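Local coordinates for D-2-hydroxyacid dehydrogensase protein (Ketogulonicigenium vulgare, PDB 4LSW), which probably catalyses the NAD-dependent interconversion of D-2-hydroxyacids and 2-oxoacids, as in other D-isomer-specific 2-hydroxyacid dehydrogenases, at residues E189-V203 with T211-L223. Residues are numbered along the deposited sequence; the frame is centred on the assembly and turned at random.
Sequences EDAVTLARDVDFLFV and TRHIVGRDVIEAL
The carbonyl oxygen of Glu189 and water 1 both lie at the edge of the Arg212 guanidinium, in its plane; the same oxygen is met obliquely by the imidazole of His213, one face of which is covered by Arg212 CG. Both bonds to this oxygen are bent and weak: Arg212 NE donates from 3.2 Å, and His213 NE2 donates to Glu189 O over 3.1 Å. The Arg212 chain, extended from CG to NE, carries the guanidinium past the backbone of Glu189, where water 1 links Arg212 NH2 to Glu189 OE1. A straighter bond follows, from Ala191 N to Arg212 O (2.9 Å, 167°); the same carbonyl accepts a second hydrogen bond, from water 2, which in turn accepts from Val192 N in the first turn of helix 191-196. The contact belongs to the Rossmann-type NAD-binding domain, where helix 217-223 crosses over from strand 200-203 to strand 228-231 and runs beside helix 191-196, the axes 7.5 Å apart and 15° from parallel. Small residues permit this closeness: Ala195 CB rests 3.5 Å from Val219 O, and Ala222 CB lies equally near Val192 O. Val219 splits its branches, CG2 touching Ala191 CB at 3.6 Å and also Val192 CG2, while CG1, anti to the backbone N (chi1 173°), reaches Ala195 CB and Leu201 CD2. Toward strand 200-203, the two methyls of Leu223 both press on Leu201 CB, CD2 at 3.8 Å.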
ATOM      1  N   GLU A 189     -10.746  19.516   8.863  1.00  8.60           N
ATOM      2  CA  GLU A 189     -10.095  20.058   7.669  1.00  9.02           C
ATOM      3  C   GLU A 189      -8.629  19.679   7.513  1.00  9.33           C
ATOM      4  O   GLU A 189      -8.151  19.445   6.397  1.00 12.98           O
ATOM      5  CB  GLU A 189     -10.215  21.595   7.615  1.00 11.45           C
ATOM      6  CG  GLU A 189     -11.629  22.133   7.404  1.00 10.83           C
ATOM      7  CD  GLU A 189     -12.096  22.079   5.954  1.00  7.97           C
ATOM      8  OE1 GLU A 189     -11.340  21.601   5.078  1.00 10.33           O
ATOM      9  OE2 GLU A 189     -13.248  22.500   5.713  1.00 12.09           O
ATOM     10  N   ASP A 190      -7.901  19.618   8.623  1.00  9.99           N
ATOM     11  CA  ASP A 190      -6.456  19.479   8.525  1.00 11.21           C
ATOM     12  C   ASP A 190      -5.945  18.411   9.468  1.00 10.07           C
ATOM     13  O   ASP A 190      -6.618  18.067  10.447  1.00 10.24           O
ATOM     14  CB  ASP A 190      -5.764  20.806   8.840  1.00 11.66           C
ATOM     15  CG  ASP A 190      -5.799  21.137  10.307  1.00 12.93           C
ATOM     16  OD1 ASP A 190      -6.905  21.191  10.867  1.00 19.08           O
ATOM     17  OD2 ASP A 190      -4.717  21.297  10.900  1.00 18.97           O
ATOM     18  N   ALA A 191      -4.752  17.907   9.174  1.00  7.64           N
ATOM     19  CA  ALA A 191      -4.170  16.805   9.930  1.00  6.93           C
ATOM     20  C   ALA A 191      -3.756  17.183  11.351  1.00  8.81           C
ATOM     21  O   ALA A 191      -3.820  16.349  12.251  1.00  7.03           O
ATOM     22  CB  ALA A 191      -3.002  16.201   9.178  1.00  7.91           C
ATOM     23  N   VAL A 192      -3.334  18.427  11.568  1.00  6.50           N
ATOM     24  CA  VAL A 192      -2.938  18.846  12.909  1.00  6.14           C
ATOM     25  C   VAL A 192      -4.109  18.794  13.878  1.00  6.87           C
ATOM     26  O   VAL A 192      -3.995  18.214  14.965  1.00  8.83           O
ATOM     27  CB  VAL A 192      -2.300  20.254  12.916  1.00  6.80           C
ATOM     28  CG1 VAL A 192      -2.098  20.737  14.349  1.00 10.70           C
ATOM     29  CG2 VAL A 192      -0.992  20.221  12.177  1.00  9.87           C
ATOM     30  N   THR A 193      -5.240  19.368  13.468  1.00  8.20           N
ATOM     31  CA  THR A 193      -6.444  19.358  14.291  1.00  8.40           C
ATOM     32  C   THR A 193      -6.940  17.935  14.502  1.00  9.20           C
ATOM     33  O   THR A 193      -7.349  17.566  15.607  1.00 10.32           O
ATOM     34  CB  THR A 193      -7.556  20.185  13.649  1.00 11.17           C
ATOM     35  OG1 THR A 193      -7.063  21.504  13.368  1.00 14.90           O
ATOM     36  CG2 THR A 193      -8.762  20.274  14.573  1.00 13.93           C
ATOM     37  N   LEU A 194      -6.898  17.131  13.446  1.00  7.39           N
ATOM     38  CA  LEU A 194      -7.309  15.735  13.547  1.00  6.23           C
ATOM     39  C   LEU A 194      -6.499  15.036  14.633  1.00  7.43           C
ATOM     40  O   LEU A 194      -7.046  14.386  15.533  1.00  8.38           O
ATOM     41  CB  LEU A 194      -7.103  15.027  12.202  1.00  6.52           C
ATOM     42  CG  LEU A 194      -7.486  13.542  12.150  1.00  4.71           C
ATOM     43  CD1 LEU A 194      -8.977  13.399  12.331  1.00  7.17           C
ATOM     44  CD2 LEU A 194      -7.041  12.950  10.832  1.00  6.26           C
ATOM     45  N   ALA A 195      -5.184  15.197  14.559  1.00  6.08           N
ATOM     46  CA  ALA A 195      -4.287  14.516  15.479  1.00  4.70           C
ATOM     47  C   ALA A 195      -4.451  14.973  16.922  1.00  6.21           C
ATOM     48  O   ALA A 195      -4.339  14.174  17.864  1.00  6.81           O
ATOM     49  CB  ALA A 195      -2.856  14.732  15.023  1.00  5.04           C
ATOM     50  N   ARG A 196      -4.683  16.274  17.096  1.00  5.87           N
ATOM     51  CA  ARG A 196      -4.798  16.861  18.423  1.00  7.25           C
ATOM     52  C   ARG A 196      -5.823  16.153  19.307  1.00  8.14           C
ATOM     53  O   ARG A 196      -5.593  15.971  20.506  1.00  7.79           O
ATOM     54  CB  ARG A 196      -5.140  18.353  18.310  1.00 11.07           C
ATOM     55  CG  ARG A 196      -5.211  19.064  19.659  1.00 13.83           C
ATOM     56  CD  ARG A 196      -5.689  20.505  19.516  1.00 19.75           C
ATOM     57  NE  ARG A 196      -6.895  20.591  18.695  1.00 28.75           N
ATOM     58  CZ  ARG A 196      -8.120  20.809  19.165  1.00 27.91           C
ATOM     59  NH1 ARG A 196      -8.316  20.979  20.468  1.00 38.29           N
ATOM     60  NH2 ARG A 196      -9.154  20.872  18.330  1.00 23.97           N
ATOM     61  N   ASP A 197      -6.936  15.752  18.706  1.00  7.51           N
ATOM     62  CA  ASP A 197      -8.076  15.231  19.454  1.00  8.55           C
ATOM     63  C   ASP A 197      -8.204  13.710  19.441  1.00  8.29           C
ATOM     64  O   ASP A 197      -9.258  13.190  19.798  1.00  7.36           O
ATOM     65  CB  ASP A 197      -9.380  15.836  18.923  1.00 10.21           C
ATOM     66  CG  ASP A 197      -9.452  17.331  19.124  1.00 16.82           C
ATOM     67  OD1 ASP A 197      -8.814  17.822  20.071  1.00 14.68           O
ATOM     68  OD2 ASP A 197     -10.142  18.006  18.328  1.00 17.23           O
ATOM     69  N   VAL A 198      -7.164  12.993  19.024  1.00  5.68           N
ATOM     70  CA  VAL A 198      -7.256  11.522  18.990  1.00  4.35           C
ATOM     71  C   VAL A 198      -6.118  10.815  19.708  1.00  5.03           C
ATOM     72  O   VAL A 198      -5.054  11.395  19.930  1.00  6.85           O
ATOM     73  CB  VAL A 198      -7.386  10.957  17.551  1.00  5.73           C
ATOM     74  CG1 VAL A 198      -8.557  11.578  16.843  1.00  5.25           C
ATOM     75  CG2 VAL A 198      -6.091  11.176  16.759  1.00  5.00           C
ATOM     76  N   ASP A 199      -6.352   9.546  20.048  1.00  5.43           N
ATOM     77  CA  ASP A 199      -5.381   8.711  20.717  1.00  5.46           C
ATOM     78  C   ASP A 199      -4.625   7.815  19.732  1.00  4.72           C
ATOM     79  O   ASP A 199      -3.521   7.366  20.022  1.00  5.57           O
ATOM     80  CB  ASP A 199      -6.091   7.851  21.768  1.00  7.17           C
ATOM     81  CG  ASP A 199      -6.891   8.691  22.747  1.00  8.02           C
ATOM     82  OD1 ASP A 199      -6.253   9.489  23.455  1.00  7.91           O
ATOM     83  OD2 ASP A 199      -8.141   8.582  22.799  1.00  6.96           O
ATOM     84  N   PHE A 200      -5.231   7.566  18.575  1.00  4.99           N
ATOM     85  CA  PHE A 200      -4.676   6.699  17.545  1.00  4.02           C
ATOM     86  C   PHE A 200      -4.931   7.390  16.222  1.00  5.36           C
ATOM     87  O   PHE A 200      -6.055   7.813  15.969  1.00  5.35           O
ATOM     88  CB  PHE A 200      -5.405   5.345  17.524  1.00  3.64           C
ATOM     89  CG  PHE A 200      -5.406   4.622  18.839  1.00  4.50           C
ATOM     90  CD1 PHE A 200      -4.355   3.783  19.182  1.00  5.35           C
ATOM     91  CD2 PHE A 200      -6.467   4.764  19.728  1.00  5.88           C
ATOM     92  CE1 PHE A 200      -4.358   3.091  20.395  1.00  4.46           C
ATOM     93  CE2 PHE A 200      -6.468   4.085  20.949  1.00  6.85           C
ATOM     94  CZ  PHE A 200      -5.423   3.245  21.276  1.00  6.68           C
ATOM     95  N   LEU A 201      -3.899   7.537  15.398  1.00  4.68           N
ATOM     96  CA  LEU A 201      -4.055   8.171  14.082  1.00  4.27           C
ATOM     97  C   LEU A 201      -3.610   7.215  12.988  1.00  5.64           C
ATOM     98  O   LEU A 201      -2.453   6.768  12.976  1.00  6.23           O
ATOM     99  CB  LEU A 201      -3.212   9.450  13.989  1.00  4.99           C
ATOM    100  CG  LEU A 201      -3.255  10.205  12.660  1.00  5.02           C
ATOM    101  CD1 LEU A 201      -4.652  10.731  12.381  1.00  7.20           C
ATOM    102  CD2 LEU A 201      -2.241  11.349  12.658  1.00  7.38           C
ATOM    103  N   PHE A 202      -4.525   6.884  12.090  1.00  4.48           N
ATOM    104  CA  PHE A 202      -4.215   5.999  10.973  1.00  5.33           C
ATOM    105  C   PHE A 202      -3.902   6.827   9.747  1.00  6.09           C
ATOM    106  O   PHE A 202      -4.679   7.711   9.381  1.00  5.94           O
ATOM    107  CB  PHE A 202      -5.417   5.094  10.668  1.00  4.41           C
ATOM    108  CG  PHE A 202      -5.671   4.054  11.719  1.00  4.02           C
ATOM    109  CD1 PHE A 202      -6.388   4.368  12.873  1.00  5.90           C
ATOM    110  CD2 PHE A 202      -5.181   2.768  11.563  1.00  4.57           C
ATOM    111  CE1 PHE A 202      -6.622   3.412  13.850  1.00  5.40           C
ATOM    112  CE2 PHE A 202      -5.418   1.809  12.540  1.00  6.19           C
ATOM    113  CZ  PHE A 202      -6.136   2.132  13.677  1.00  6.01           C
ATOM    114  N   VAL A 203      -2.781   6.535   9.099  1.00  6.05           N
ATOM    115  CA  VAL A 203      -2.426   7.221   7.864  1.00  5.80           C
ATOM    116  C   VAL A 203      -2.776   6.319   6.691  1.00  9.25           C
ATOM    117  O   VAL A 203      -2.139   5.276   6.470  1.00  8.57           O
ATOM    118  CB  VAL A 203      -0.946   7.588   7.831  1.00  7.27           C
ATOM    119  CG1 VAL A 203      -0.635   8.379   6.568  1.00 11.25           C
ATOM    120  CG2 VAL A 203      -0.597   8.394   9.063  1.00  8.26           C
ATOM    121  N   THR A 211      -0.787  19.815   1.385  1.00 24.18           N
ATOM    122  CA  THR A 211       0.050  20.333   2.466  1.00 18.94           C
ATOM    123  C   THR A 211      -0.533  20.125   3.870  1.00 15.26           C
ATOM    124  O   THR A 211       0.174  19.683   4.778  1.00 14.51           O
ATOM    125  CB  THR A 211       0.418  21.818   2.246  1.00 17.06           C
ATOM    126  OG1 THR A 211       1.023  21.962   0.954  1.00 24.17           O
ATOM    127  CG2 THR A 211       1.398  22.285   3.300  1.00 21.35           C
ATOM    128  N   ARG A 212      -1.824  20.399   4.036  1.00 16.42           N
ATOM    129  CA  ARG A 212      -2.439  20.314   5.359  1.00 13.08           C
ATOM    130  C   ARG A 212      -2.675  18.873   5.802  1.00 12.97           C
ATOM    131  O   ARG A 212      -3.133  18.629   6.921  1.00 12.12           O
ATOM    132  CB  ARG A 212      -3.745  21.107   5.420  1.00 13.27           C
ATOM    133  CG  ARG A 212      -4.876  20.526   4.582  1.00 13.51           C
ATOM    134  CD  ARG A 212      -6.148  21.350   4.764  1.00 14.69           C
ATOM    135  NE  ARG A 212      -7.192  20.975   3.812  1.00 15.21           N
ATOM    136  CZ  ARG A 212      -7.280  21.437   2.568  1.00 16.80           C
ATOM    137  NH1 ARG A 212      -6.379  22.295   2.108  1.00 18.78           N
ATOM    138  NH2 ARG A 212      -8.270  21.038   1.780  1.00 15.55           N
ATOM    139  N   HIS A 213      -2.367  17.923   4.927  1.00 13.12           N
ATOM    140  CA  HIS A 213      -2.570  16.510   5.251  1.00 10.78           C
ATOM    141  C   HIS A 213      -1.250  15.740   5.360  1.00 15.88           C
ATOM    142  O   HIS A 213      -1.226  14.541   5.648  1.00 15.07           O
ATOM    143  CB  HIS A 213      -3.501  15.858   4.222  1.00 12.77           C
ATOM    144  CG  HIS A 213      -4.885  16.433   4.220  1.00 13.78           C
ATOM    145  ND1 HIS A 213      -5.538  16.805   3.068  1.00 14.60           N
ATOM    146  CD2 HIS A 213      -5.732  16.700   5.244  1.00 11.80           C
ATOM    147  CE1 HIS A 213      -6.734  17.284   3.381  1.00 14.61           C
ATOM    148  NE2 HIS A 213      -6.873  17.229   4.692  1.00 12.46           N
ATOM    149  N   ILE A 214      -0.147  16.432   5.124  1.00 12.63           N
ATOM    150  CA  ILE A 214       1.167  15.835   5.289  1.00 12.53           C
ATOM    151  C   ILE A 214       1.497  15.629   6.779  1.00 12.62           C
ATOM    152  O   ILE A 214       1.217  16.507   7.609  1.00 13.93           O
ATOM    153  CB  ILE A 214       2.238  16.737   4.633  1.00 17.44           C
ATOM    154  CG1 ILE A 214       1.994  16.837   3.126  1.00 20.49           C
ATOM    155  CG2 ILE A 214       3.642  16.235   4.949  1.00 22.80           C
ATOM    156  CD1 ILE A 214       2.807  17.935   2.440  1.00 25.16           C
ATOM    157  N   VAL A 215       2.080  14.478   7.115  1.00 11.68           N
ATOM    158  CA  VAL A 215       2.406  14.161   8.501  1.00  9.81           C
ATOM    159  C   VAL A 215       3.830  14.586   8.829  1.00 11.80           C
ATOM    160  O   VAL A 215       4.780  13.828   8.629  1.00 12.46           O
ATOM    161  CB  VAL A 215       2.220  12.662   8.821  1.00  8.64           C
ATOM    162  CG1 VAL A 215       2.480  12.388  10.302  1.00  9.58           C
ATOM    163  CG2 VAL A 215       0.817  12.226   8.440  1.00  9.78           C
ATOM    164  N   GLY A 216       3.959  15.805   9.337  1.00  9.71           N
ATOM    165  CA  GLY A 216       5.249  16.322   9.751  1.00  9.79           C
ATOM    166  C   GLY A 216       5.316  16.545  11.253  1.00 10.46           C
ATOM    167  O   GLY A 216       4.479  16.038  12.008  1.00  8.12           O
ATOM    168  N   ARG A 217       6.301  17.322  11.695  1.00  9.26           N
ATOM    169  CA  ARG A 217       6.490  17.587  13.124  1.00  7.11           C
ATOM    170  C   ARG A 217       5.219  18.096  13.816  1.00  7.94           C
ATOM    171  O   ARG A 217       4.898  17.642  14.911  1.00  7.76           O
ATOM    172  CB  ARG A 217       7.636  18.587  13.364  1.00  9.36           C
ATOM    173  CG  ARG A 217       7.789  19.002  14.826  1.00  9.71           C
ATOM    174  CD  ARG A 217       8.972  19.961  15.044  1.00 11.25           C
ATOM    175  NE  ARG A 217      10.202  19.260  15.392  1.00  9.10           N
ATOM    176  CZ  ARG A 217      10.784  19.319  16.586  1.00  8.70           C
ATOM    177  NH1 ARG A 217      10.262  20.058  17.558  1.00 10.29           N
ATOM    178  NH2 ARG A 217      11.906  18.652  16.809  1.00  9.50           N
ATOM    179  N   ASP A 218       4.497  19.030  13.195  1.00  9.20           N
ATOM    180  CA  ASP A 218       3.323  19.588  13.853  1.00  9.57           C
ATOM    181  C   ASP A 218       2.216  18.549  14.066  1.00  6.65           C
ATOM    182  O   ASP A 218       1.595  18.512  15.130  1.00  7.31           O
ATOM    183  CB  ASP A 218       2.790  20.822  13.102  1.00  8.70           C
ATOM    184  CG  ASP A 218       3.703  22.026  13.230  1.00 14.14           C
ATOM    185  OD1 ASP A 218       4.473  22.090  14.204  1.00 13.42           O
ATOM    186  OD2 ASP A 218       3.632  22.904  12.348  1.00 18.57           O
ATOM    187  N   VAL A 219       1.981  17.711  13.059  1.00  7.32           N
ATOM    188  CA  VAL A 219       0.959  16.667  13.188  1.00  5.40           C
ATOM    189  C   VAL A 219       1.387  15.665  14.250  1.00  8.19           C
ATOM    190  O   VAL A 219       0.595  15.278  15.111  1.00  6.58           O
ATOM    191  CB  VAL A 219       0.726  15.942  11.862  1.00  5.75           C
ATOM    192  CG1 VAL A 219      -0.221  14.750  12.058  1.00  5.68           C
ATOM    193  CG2 VAL A 219       0.154  16.917  10.852  1.00  7.98           C
ATOM    194  N   ILE A 220       2.650  15.262  14.190  1.00  6.33           N
ATOM    195  CA  ILE A 220       3.193  14.286  15.125  1.00  4.80           C
ATOM    196  C   ILE A 220       3.123  14.801  16.561  1.00  5.97           C
ATOM    197  O   ILE A 220       2.760  14.077  17.487  1.00  7.61           O
ATOM    198  CB  ILE A 220       4.629  13.894  14.726  1.00  6.24           C
ATOM    199  CG1 ILE A 220       4.599  13.145  13.389  1.00  8.55           C
ATOM    200  CG2 ILE A 220       5.264  13.054  15.822  1.00  8.43           C
ATOM    201  CD1 ILE A 220       5.958  13.020  12.719  1.00 11.35           C
ATOM    202  N   GLU A 221       3.452  16.076  16.748  1.00  6.42           N
ATOM    203  CA  GLU A 221       3.428  16.663  18.085  1.00  6.35           C
ATOM    204  C   GLU A 221       2.008  16.782  18.621  1.00  6.50           C
ATOM    205  O   GLU A 221       1.761  16.588  19.809  1.00  7.04           O
ATOM    206  CB  GLU A 221       4.131  18.028  18.092  1.00  8.73           C
ATOM    207  CG  GLU A 221       5.631  17.879  17.964  1.00  9.51           C
ATOM    208  CD  GLU A 221       6.392  19.136  18.297  1.00 12.20           C
ATOM    209  OE1 GLU A 221       5.794  20.239  18.333  1.00 12.61           O
ATOM    210  OE2 GLU A 221       7.609  19.005  18.518  1.00 10.58           O
ATOM    211  N   ALA A 222       1.079  17.098  17.734  1.00  6.23           N
ATOM    212  CA  ALA A 222      -0.325  17.164  18.109  1.00  6.03           C
ATOM    213  C   ALA A 222      -0.885  15.786  18.483  1.00  6.99           C
ATOM    214  O   ALA A 222      -1.754  15.683  19.353  1.00  6.86           O
ATOM    215  CB  ALA A 222      -1.152  17.821  16.998  1.00  6.10           C
ATOM    216  N   LEU A 223      -0.390  14.742  17.828  1.00  5.45           N
ATOM    217  CA  LEU A 223      -0.791  13.381  18.158  1.00  4.45           C
ATOM    218  C   LEU A 223      -0.386  13.078  19.601  1.00  6.17           C
ATOM    219  O   LEU A 223      -1.164  12.498  20.359  1.00  5.58           O
ATOM    220  CB  LEU A 223      -0.179  12.390  17.169  1.00  5.50           C
ATOM    221  CG  LEU A 223      -0.574  10.920  17.287  1.00  5.06           C
ATOM    222  CD1 LEU A 223      -2.092  10.809  17.442  1.00  5.38           C
ATOM    223  CD2 LEU A 223      -0.075  10.182  16.069  1.00  5.27           C
TER
HETATM  224  O   HOH W   1      -9.849  19.591   3.758  1.00 13.77           O
HETATM  225  O   HOH W   2      -1.834  19.815   9.117  1.00 17.32           O